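Local coordinates for GGDEF family protein (PDB 3U2A), which is of unknown function but is a GGDEF family protein with a domain of the PAS fold, at residues L19-A25 with N39-L45; L62-R68 with F88-G92; P80-A86 with W98-E104. All blocks are in the same frame, centred on the assembly; numbering follows the deposited sequence. Where two conformers were deposited one is given.

All three contacts belong to one PAS domain, and each is partly buried. Contacts 1 and 3 reach the same antiparallel sheet from opposite sides of the chain's centre, with centres about 20 Å apart, and both touch the second subunit. Contact 1 is a turn packed on a helix end, with small residues fitted against backbone and one direct hydrogen bond; contact 3 is an edge hairpin with six backbone bonds. Contact 2 lies away from the second subunit, joins two loops, and adds arginine and aspartate side chains to two backbone hydrogen bonds. It touches both others: L45 O meets V90 CG2 at 4.0 Å, and F88 CE1 meets W98 NE1 at 3.2 Å.

Contact 1 (L19-A25 with N39-L45); sequences LGAADVA and NGAARAL
G40, at phi/psi 116/-139, sits so tightly against the other segment that a side chain could not fit: an ideal CB would lie 2.9 Å from both L19 CD1 and V24 O. Its CA is 4.3 Å from the CA of A25, the two residues forming an antiparallel, non-hydrogen-bonded pair at the open end of the hairpin of strands 25-30 and 35-40. Just beyond, A41 N donates to V24 O at 3.0 Å. A41 is the centre of an inverse gamma turn (-83/45), after which A42 to A44 take helical angles.

In segment 19-25, helix 12-22 ends in a Schellman motif. D23 is its C-prime residue at 64/45, with V24 N bonded to L19 O at 3.0 Å and D23 N weakly to G20 O at 3.2 Å; V24 and A25 then run extended into the strand. L19 (chi1 m, chi2 t) brings CD1 to 3.7 Å from G40 CA and 3.6 Å from N39 O. L45, also m,t, puts CD1 4.2 Å from A25 CB and CD2 3.6 Å from D23 O. D23 takes chi1 t, placing OD1 3.1 Å from A44 CB. Water 1 bridges the segments, 2.6 Å from D23 OD2 and 2.9 Å from A44 O.

Strand 109-113 receives V24 and A25, and L19 packs on L26 of the second subunit. With one direct hydrogen bond, one water bridge and D23 O buried without a partner, this helix-to-hairpin join of the PAS fold rests mainly on a close fit of small and aliphatic residues against backbone.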
loop_
_atom_site.group_PDB
_atom_site.type_symbol
_atom_site.label_atom_id
_atom_site.label_comp_id
_atom_site.label_asym_id
_atom_site.label_seq_id
_atom_site.Cartn_x
_atom_site.Cartn_y
_atom_site.Cartn_z
ATOM N N LEU A 19 2.005 -5.281 4.191
ATOM C CA LEU A 19 2.957 -4.590 3.311
ATOM C C LEU A 19 3.906 -5.579 2.624
ATOM O O LEU A 19 4.125 -5.513 1.405
ATOM C CB LEU A 19 3.742 -3.516 4.083
ATOM C CG LEU A 19 2.983 -2.269 4.573
ATOM C CD1 LEU A 19 3.874 -1.389 5.456
ATOM C CD2 LEU A 19 2.413 -1.476 3.401
ATOM N N GLY A 20 4.437 -6.513 3.405
ATOM C CA GLY A 20 5.333 -7.547 2.891
ATOM C C GLY A 20 4.654 -8.443 1.873
ATOM O O GLY A 20 5.246 -8.796 0.853
ATOM N N ALA A 21 3.403 -8.804 2.155
ATOM C CA ALA A 21 2.619 -9.688 1.296
ATOM C C ALA A 21 2.330 -9.033 -0.053
ATOM O O ALA A 21 2.389 -9.682 -1.095
ATOM C CB ALA A 21 1.327 -10.073 1.983
ATOM N N ALA A 22 2.031 -7.735 -0.011
ATOM C CA ALA A 22 1.768 -6.942 -1.205
ATOM C C ALA A 22 3.048 -6.537 -1.945
ATOM O O ALA A 22 2.986 -6.163 -3.113
ATOM C CB ALA A 22 0.959 -5.720 -0.829
ATOM N N ASP A 23 4.200 -6.636 -1.270
ATOM C CA ASP A 23 5.500 -6.178 -1.791
ATOM C C ASP A 23 5.502 -4.664 -1.994
ATOM O O ASP A 23 5.939 -4.165 -3.025
ATOM C CB ASP A 23 5.864 -6.891 -3.096
ATOM C CG ASP A 23 7.350 -6.844 -3.392
ATOM O OD1 ASP A 23 8.137 -6.793 -2.423
ATOM O OD2 ASP A 23 7.728 -6.862 -4.591
ATOM N N VAL A 24 4.988 -3.956 -0.993
ATOM C CA VAL A 24 4.787 -2.506 -1.026
ATOM C C VAL A 24 5.483 -1.875 0.199
ATOM O O VAL A 24 5.658 -2.549 1.230
ATOM C CB VAL A 24 3.241 -2.212 -1.034
ATOM C CG1 VAL A 24 2.875 -0.833 -0.457
ATOM C CG2 VAL A 24 2.663 -2.404 -2.432
ATOM N N ALA A 25 5.844 -0.597 0.110
ATOM C CA ALA A 25 6.326 0.135 1.279
ATOM C C ALA A 25 5.571 1.458 1.430
ATOM O O ALA A 25 4.985 1.975 0.468
ATOM C CB ALA A 25 7.837 0.374 1.217
ATOM N N ASN A 39 8.671 2.370 5.537
ATOM C CA ASN A 39 8.159 1.261 6.332
ATOM C C ASN A 39 7.553 0.201 5.411
ATOM O O ASN A 39 6.746 0.517 4.540
ATOM C CB ASN A 39 7.095 1.765 7.312
ATOM C CG ASN A 39 6.696 0.719 8.328
ATOM O OD1 ASN A 39 5.516 0.398 8.471
ATOM N ND2 ASN A 39 7.680 0.191 9.057
ATOM N N GLY A 40 7.936 -1.053 5.612
ATOM C CA GLY A 40 7.392 -2.155 4.818
ATOM C C GLY A 40 8.465 -2.829 3.996
ATOM O O GLY A 40 9.593 -2.999 4.463
ATOM N N ALA A 41 8.125 -3.176 2.755
ATOM C CA ALA A 41 8.975 -4.032 1.913
ATOM C C ALA A 41 10.089 -3.263 1.194
ATOM O O ALA A 41 10.335 -3.476 -0.007
ATOM C CB ALA A 41 8.111 -4.837 0.903
ATOM N N ALA A 42 10.773 -2.382 1.928
ATOM C CA ALA A 42 11.834 -1.563 1.333
ATOM C C ALA A 42 12.939 -2.433 0.723
ATOM O O ALA A 42 13.321 -2.233 -0.436
ATOM C CB ALA A 42 12.416 -0.577 2.358
ATOM N N ARG A 43 13.430 -3.408 1.484
ATOM C CA ARG A 43 14.502 -4.287 1.001
ATOM C C ARG A 43 14.143 -4.983 -0.317
ATOM O O ARG A 43 14.934 -4.960 -1.275
ATOM C CB ARG A 43 14.915 -5.307 2.077
ATOM C CG ARG A 43 16.058 -6.217 1.637
ATOM C CD ARG A 43 16.817 -6.827 2.815
ATOM N NE ARG A 43 17.754 -7.872 2.385
ATOM C CZ ARG A 43 18.908 -7.659 1.747
ATOM N NH1 ARG A 43 19.301 -6.429 1.434
ATOM N NH2 ARG A 43 19.677 -8.688 1.411
ATOM N N ALA A 44 12.947 -5.581 -0.363
ATOM C CA ALA A 44 12.442 -6.254 -1.558
ATOM C C ALA A 44 12.389 -5.343 -2.781
ATOM O O ALA A 44 12.562 -5.805 -3.917
ATOM C CB ALA A 44 11.071 -6.858 -1.292
ATOM N N LEU A 45 12.155 -4.053 -2.546
ATOM C CA LEU A 45 11.992 -3.093 -3.627
ATOM C C LEU A 45 13.298 -2.439 -4.090
ATOM O O LEU A 45 13.290 -1.616 -5.012
ATOM C CB LEU A 45 10.985 -2.014 -3.222
ATOM C CG LEU A 45 9.539 -2.478 -3.083
ATOM C CD1 LEU A 45 8.699 -1.352 -2.553
ATOM C CD2 LEU A 45 9.010 -2.954 -4.402
HETATM O O HOH W 1 10.156 -6.702 -5.368
#

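Contact 2 (L62-R68 with F88-G92)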
loop_
_atom_site.group_PDB
_atom_site.type_symbol
_atom_site.label_atom_id
_atom_site.label_comp_id
_atom_site.label_asym_id
_atom_site.label_seq_id
_atom_site.Cartn_x
_atom_site.Cartn_y
_atom_site.Cartn_z
ATOM N N LEU A 62 20.666 6.899 -4.836
ATOM C CA LEU A 62 20.252 5.528 -5.078
ATOM C C LEU A 62 19.513 5.355 -6.406
ATOM O O LEU A 62 19.528 4.269 -6.978
ATOM C CB LEU A 62 19.403 4.999 -3.910
ATOM C CG LEU A 62 19.234 3.467 -3.853
ATOM C CD1 LEU A 62 20.560 2.756 -3.596
ATOM C CD2 LEU A 62 18.205 3.067 -2.819
ATOM N N ALA A 63 18.857 6.408 -6.887
ATOM C CA ALA A 63 18.224 6.389 -8.203
ATOM C C ALA A 63 19.268 6.094 -9.287
ATOM O O ALA A 63 20.424 6.509 -9.159
ATOM C CB ALA A 63 17.541 7.715 -8.483
ATOM N N LEU A 64 18.879 5.362 -10.329
ATOM C CA LEU A 64 19.713 5.304 -11.531
ATOM C C LEU A 64 19.934 6.750 -11.996
ATOM O O LEU A 64 19.003 7.554 -11.963
ATOM C CB LEU A 64 19.065 4.458 -12.630
ATOM C CG LEU A 64 19.666 3.087 -12.942
ATOM C CD1 LEU A 64 20.031 2.290 -11.685
ATOM C CD2 LEU A 64 18.744 2.292 -13.861
ATOM N N PRO A 65 21.183 7.102 -12.370
ATOM C CA PRO A 65 21.463 8.497 -12.701
ATOM C C PRO A 65 20.504 9.073 -13.748
ATOM O O PRO A 65 20.039 10.199 -13.579
ATOM C CB PRO A 65 22.894 8.448 -13.216
ATOM C CG PRO A 65 23.515 7.309 -12.453
ATOM C CD PRO A 65 22.414 6.283 -12.368
ATOM N N GLN A 66 20.191 8.309 -14.797
ATOM C CA GLN A 66 19.287 8.782 -15.862
ATOM C C GLN A 66 17.837 8.990 -15.401
ATOM O O GLN A 66 17.050 9.659 -16.086
ATOM C CB GLN A 66 19.358 7.894 -17.117
ATOM C CG GLN A 66 18.850 6.458 -16.943
ATOM C CD GLN A 66 19.956 5.469 -16.562
ATOM O OE1 GLN A 66 20.811 5.752 -15.708
ATOM N NE2 GLN A 66 19.936 4.289 -17.198
ATOM N N ASP A 67 17.498 8.411 -14.246
ATOM C CA ASP A 67 16.151 8.505 -13.675
ATOM C C ASP A 67 16.017 9.555 -12.570
ATOM O O ASP A 67 14.973 9.622 -11.913
ATOM C CB ASP A 67 15.721 7.144 -13.114
ATOM C CG ASP A 67 15.360 6.128 -14.198
ATOM O OD1 ASP A 67 15.688 6.336 -15.383
ATOM O OD2 ASP A 67 14.741 5.106 -13.850
ATOM N N ARG A 68 17.041 10.381 -12.371
ATOM C CA ARG A 68 17.026 11.319 -11.247
ATOM C C ARG A 68 16.048 12.487 -11.369
ATOM O O ARG A 68 15.617 13.033 -10.353
ATOM C CB ARG A 68 18.437 11.764 -10.884
ATOM C CG ARG A 68 19.204 10.597 -10.325
ATOM C CD ARG A 68 20.604 10.931 -9.944
ATOM N NE ARG A 68 21.150 9.836 -9.159
ATOM C CZ ARG A 68 22.428 9.509 -9.134
ATOM N NH1 ARG A 68 23.309 10.189 -9.864
ATOM N NH2 ARG A 68 22.822 8.503 -8.388
ATOM N N PHE A 88 10.585 5.400 -11.186
ATOM C CA PHE A 88 12.014 5.387 -11.494
ATOM C C PHE A 88 12.658 4.113 -10.989
ATOM O O PHE A 88 12.071 3.389 -10.172
ATOM C CB PHE A 88 12.738 6.621 -10.921
ATOM C CG PHE A 88 12.695 6.735 -9.409
ATOM C CD1 PHE A 88 11.619 7.363 -8.772
ATOM C CD2 PHE A 88 13.747 6.265 -8.634
ATOM C CE1 PHE A 88 11.584 7.491 -7.382
ATOM C CE2 PHE A 88 13.715 6.384 -7.233
ATOM C CZ PHE A 88 12.632 6.997 -6.619
ATOM N N ARG A 89 13.866 3.844 -11.482
ATOM C CA ARG A 89 14.607 2.662 -11.079
ATOM C C ARG A 89 15.644 3.078 -10.065
ATOM O O ARG A 89 16.130 4.203 -10.114
ATOM C CB ARG A 89 15.302 2.034 -12.277
ATOM C CG ARG A 89 14.359 1.523 -13.340
ATOM C CD ARG A 89 15.067 1.345 -14.673
ATOM N NE ARG A 89 15.394 2.622 -15.305
ATOM C CZ ARG A 89 15.966 2.754 -16.492
ATOM N NH1 ARG A 89 16.284 1.683 -17.203
ATOM N NH2 ARG A 89 16.219 3.961 -16.973
ATOM N N VAL A 90 15.971 2.172 -9.147
ATOM C CA VAL A 90 17.101 2.371 -8.239
ATOM C C VAL A 90 18.192 1.375 -8.596
ATOM O O VAL A 90 17.951 0.449 -9.379
ATOM C CB VAL A 90 16.708 2.227 -6.738
ATOM C CG1 VAL A 90 15.819 3.393 -6.304
ATOM C CG2 VAL A 90 16.025 0.875 -6.476
ATOM N N ARG A 91 19.387 1.564 -8.033
ATOM C CA ARG A 91 20.504 0.629 -8.233
ATOM C C ARG A 91 20.036 -0.795 -7.956
ATOM O O ARG A 91 19.371 -1.048 -6.950
ATOM C CB ARG A 91 21.690 0.970 -7.318
ATOM C CG ARG A 91 22.054 2.461 -7.198
ATOM C CD ARG A 91 22.428 3.112 -8.527
ATOM N NE ARG A 91 22.729 4.539 -8.377
ATOM C CZ ARG A 91 23.917 5.090 -8.598
ATOM N NH1 ARG A 91 24.942 4.348 -9.002
ATOM N NH2 ARG A 91 24.086 6.390 -8.429
ATOM N N GLY A 92 20.364 -1.717 -8.856
ATOM C CA GLY A 92 19.824 -3.075 -8.802
ATOM C C GLY A 92 18.886 -3.295 -9.976
ATOM O O GLY A 92 18.770 -4.409 -10.495
HETATM O O HOH W 2 18.292 4.037 -19.348
#
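In this PAS domain the turn between helices 56-62 and 68-75 is laced to the loop that follows strand 83-86. The backbones meet in a single bridge, A63 with V90, their CA atoms 4.2 Å apart. Two hydrogen bonds flank that pair: R91 N gives to L62 O at 2.9 Å, and L64 N to R89 O at 3.0 Å.

D67 is the main acceptor. OD2 takes both R89 N at 2.8 Å and R89 NE at 3.0 Å, while OD1 takes R89 NH2 at 2.9 Å, so the carboxylate grips its partner's main chain and guanidinium together. This two-pronged salt bridge occupies the side chain at the N-cap position of helix 68-75, where it makes no capping bond. The turn itself is closed by D67 N to L64 O at 2.9 Å and R68 N to P65 O at 3.2 Å. Water 2 accepts from Q66 NE2 at 2.7 Å and from R89 NH2 at 3.2 Å, extending the network outward.

Apolar packing lines the inner side. A63 CB lies 4.1 Å from F88 CD2, and L62 CG 4.0 Å from V90 CB; the F88 ring also stacks on W98 and meets F59, tying the loop to the domain interior. L64 CD2 lies over one face of the R89 guanidinium.

R91 NE reaches A63 O at 3.1 Å, and R91 NH2 and R68 NH2 both bond weakly to A61 O. In the conformer of R68 given, one of two deposited, R68 NH2 and R91 NH2 lie 2.5 Å apart: two donors, an uncomfortably tight like-charge approach, no hydrogen bond.

Contact 3 (P80-A86 with W98-E104); sequences PGSEVVA and WRGVWLE
Strands 83-86 and 98-102 run antiparallel, their axes 4.4 Å apart at closest approach and 157° between directions. W98 pairs with A86 through W98 N to A86 O at 2.8 Å and A86 N to W98 O at 3.0 Å; its indole (chi1 m) stacks on F88. R99 faces V85 in a non-hydrogen-bonded pair, and its side chain folds across toward strand 83-86 (chi1 m, chi2 -96°), so that V85 CG2 lies over one guanidinium face, 3.6 Å from R99 NE. R99 NH2 and E83 OE1, 3.8 Å apart, form a long salt bridge of charges alone, no N-H pointing at OE1. G100, at -170/-154, bonds V84 both ways at 2.9 Å (V84 N to G100 O, G100 N to V84 O). V101 (chi1 p) pairs with E83, CA to CA 4.4 Å, and packs on A21 of the second subunit. W102 N reaches S82 O at 3.0 Å, but W102 O takes G81 N at 2.8 Å, G81 turning at 93/-13; the W102 ring (chi1 m) brings CD1 to 3.5 Å from V84 CG2. L103 O meets P80 CB at 3.4 Å. The strands form a beta hairpin of the antiparallel PAS sheet, 83-86 outermost within this chain.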
loop_
_atom_site.group_PDB
_atom_site.type_symbol
_atom_site.label_atom_id
_atom_site.label_comp_id
_atom_site.label_asym_id
_atom_site.label_seq_id
_atom_site.Cartn_x
_atom_site.Cartn_y
_atom_site.Cartn_z
ATOM N N PRO A 80 -0.461 21.781 -0.307
ATOM C CA PRO A 80 -1.288 20.706 0.246
ATOM C C PRO A 80 -2.351 20.227 -0.738
ATOM O O PRO A 80 -2.988 21.046 -1.409
ATOM C CB PRO A 80 -1.935 21.368 1.467
ATOM C CG PRO A 80 -0.919 22.327 1.902
ATOM C CD PRO A 80 -0.387 22.918 0.627
ATOM N N GLY A 81 -2.511 18.910 -0.831
ATOM C CA GLY A 81 -3.456 18.319 -1.761
ATOM C C GLY A 81 -2.873 17.935 -3.111
ATOM O O GLY A 81 -3.522 17.212 -3.872
ATOM N N SER A 82 -1.655 18.401 -3.409
ATOM C CA SER A 82 -0.987 18.075 -4.672
ATOM C C SER A 82 -0.603 16.592 -4.740
ATOM O O SER A 82 0.051 16.070 -3.833
ATOM C CB SER A 82 0.271 18.931 -4.872
ATOM O OG SER A 82 -0.060 20.304 -5.015
ATOM N N GLU A 83 -1.024 15.921 -5.810
ATOM C CA GLU A 83 -0.669 14.517 -6.014
ATOM C C GLU A 83 0.824 14.364 -6.267
ATOM O O GLU A 83 1.446 15.229 -6.893
ATOM C CB GLU A 83 -1.443 13.938 -7.188
ATOM C CG GLU A 83 -2.842 13.443 -6.826
ATOM C CD GLU A 83 -3.458 12.570 -7.920
ATOM O OE1 GLU A 83 -2.824 12.379 -8.986
ATOM O OE2 GLU A 83 -4.585 12.071 -7.706
ATOM N N VAL A 84 1.390 13.283 -5.731
ATOM C CA VAL A 84 2.744 12.852 -6.047
ATOM C C VAL A 84 2.621 11.578 -6.872
ATOM O O VAL A 84 2.027 10.590 -6.421
ATOM C CB VAL A 84 3.564 12.576 -4.770
ATOM C CG1 VAL A 84 4.941 12.007 -5.113
ATOM C CG2 VAL A 84 3.711 13.843 -3.937
ATOM N N VAL A 85 3.148 11.613 -8.096
ATOM C CA VAL A 85 3.203 10.436 -8.967
ATOM C C VAL A 85 4.581 10.406 -9.627
ATOM O O VAL A 85 4.991 11.357 -10.305
ATOM C CB VAL A 85 2.080 10.421 -10.055
ATOM C CG1 VAL A 85 2.168 9.151 -10.907
ATOM C CG2 VAL A 85 0.703 10.514 -9.425
ATOM N N ALA A 86 5.313 9.326 -9.402
ATOM C CA ALA A 86 6.639 9.206 -9.984
ATOM C C ALA A 86 6.964 7.751 -10.229
ATOM O O ALA A 86 6.456 6.859 -9.542
ATOM C CB ALA A 86 7.692 9.846 -9.068
ATOM N N TRP A 98 5.810 5.443 -7.242
ATOM C CA TRP A 98 5.530 6.188 -6.015
ATOM C C TRP A 98 4.243 6.970 -6.209
ATOM O O TRP A 98 4.108 7.698 -7.180
ATOM C CB TRP A 98 6.688 7.134 -5.685
ATOM C CG TRP A 98 8.010 6.429 -5.526
ATOM C CD1 TRP A 98 8.702 5.724 -6.491
ATOM C CD2 TRP A 98 8.803 6.374 -4.347
ATOM N NE1 TRP A 98 9.866 5.220 -5.964
ATOM C CE2 TRP A 98 9.959 5.608 -4.651
ATOM C CE3 TRP A 98 8.649 6.891 -3.051
ATOM C CZ2 TRP A 98 10.965 5.345 -3.703
ATOM C CZ3 TRP A 98 9.662 6.630 -2.100
ATOM C CH2 TRP A 98 10.800 5.858 -2.440
ATOM N N ARG A 99 3.280 6.780 -5.306
ATOM C CA ARG A 99 2.007 7.505 -5.354
ATOM C C ARG A 99 1.653 8.040 -3.972
ATOM O O ARG A 99 1.623 7.304 -2.989
ATOM C CB ARG A 99 0.873 6.596 -5.832
ATOM C CG ARG A 99 1.026 6.041 -7.242
ATOM C CD ARG A 99 0.297 6.844 -8.331
ATOM N NE ARG A 99 -0.856 7.617 -7.856
ATOM C CZ ARG A 99 -1.878 8.010 -8.621
ATOM N NH1 ARG A 99 -1.936 7.679 -9.910
ATOM N NH2 ARG A 99 -2.861 8.728 -8.092
ATOM N N GLY A 100 1.348 9.326 -3.891
ATOM C CA GLY A 100 0.934 9.899 -2.610
ATOM C C GLY A 100 0.403 11.304 -2.795
ATOM O O GLY A 100 -0.097 11.648 -3.871
ATOM N N VAL A 101 0.498 12.103 -1.737
ATOM C CA VAL A 101 -0.047 13.459 -1.769
ATOM C C VAL A 101 0.683 14.317 -0.746
ATOM O O VAL A 101 1.224 13.791 0.236
ATOM C CB VAL A 101 -1.602 13.448 -1.480
ATOM C CG1 VAL A 101 -1.884 13.383 -0.012
ATOM C CG2 VAL A 101 -2.287 14.672 -2.065
ATOM N N TRP A 102 0.694 15.629 -0.979
ATOM C CA TRP A 102 1.124 16.593 0.023
ATOM C C TRP A 102 0.006 16.758 1.061
ATOM O O TRP A 102 -1.166 16.970 0.722
ATOM C CB TRP A 102 1.623 17.903 -0.635
ATOM C CG TRP A 102 2.961 17.615 -1.250
ATOM C CD1 TRP A 102 3.200 16.988 -2.439
ATOM C CD2 TRP A 102 4.240 17.821 -0.642
ATOM N NE1 TRP A 102 4.560 16.812 -2.623
ATOM C CE2 TRP A 102 5.217 17.312 -1.533
ATOM C CE3 TRP A 102 4.657 18.390 0.571
ATOM C CZ2 TRP A 102 6.586 17.356 -1.251
ATOM C CZ3 TRP A 102 6.022 18.437 0.852
ATOM C CH2 TRP A 102 6.968 17.932 -0.059
ATOM N N LEU A 103 0.383 16.578 2.322
ATOM C CA LEU A 103 -0.571 16.528 3.432
ATOM C C LEU A 103 -1.095 17.911 3.823
ATOM O O LEU A 103 -0.581 18.932 3.369
ATOM C CB LEU A 103 0.051 15.808 4.635
ATOM C CG LEU A 103 0.602 14.405 4.338
ATOM C CD1 LEU A 103 1.241 13.801 5.564
ATOM C CD2 LEU A 103 -0.485 13.471 3.771
ATOM N N GLU A 104 -2.142 17.933 4.648
ATOM C CA GLU A 104 -2.752 19.186 5.072
ATOM C C GLU A 104 -1.975 19.918 6.167
ATOM O O GLU A 104 -1.980 21.148 6.236
ATOM C CB GLU A 104 -4.194 18.922 5.527
ATOM C CG GLU A 104 -5.102 18.469 4.403
ATOM C CD GLU A 104 -5.194 19.499 3.291
ATOM O OE1 GLU A 104 -5.613 20.644 3.567
ATOM O OE2 GLU A 104 -4.845 19.164 2.143
#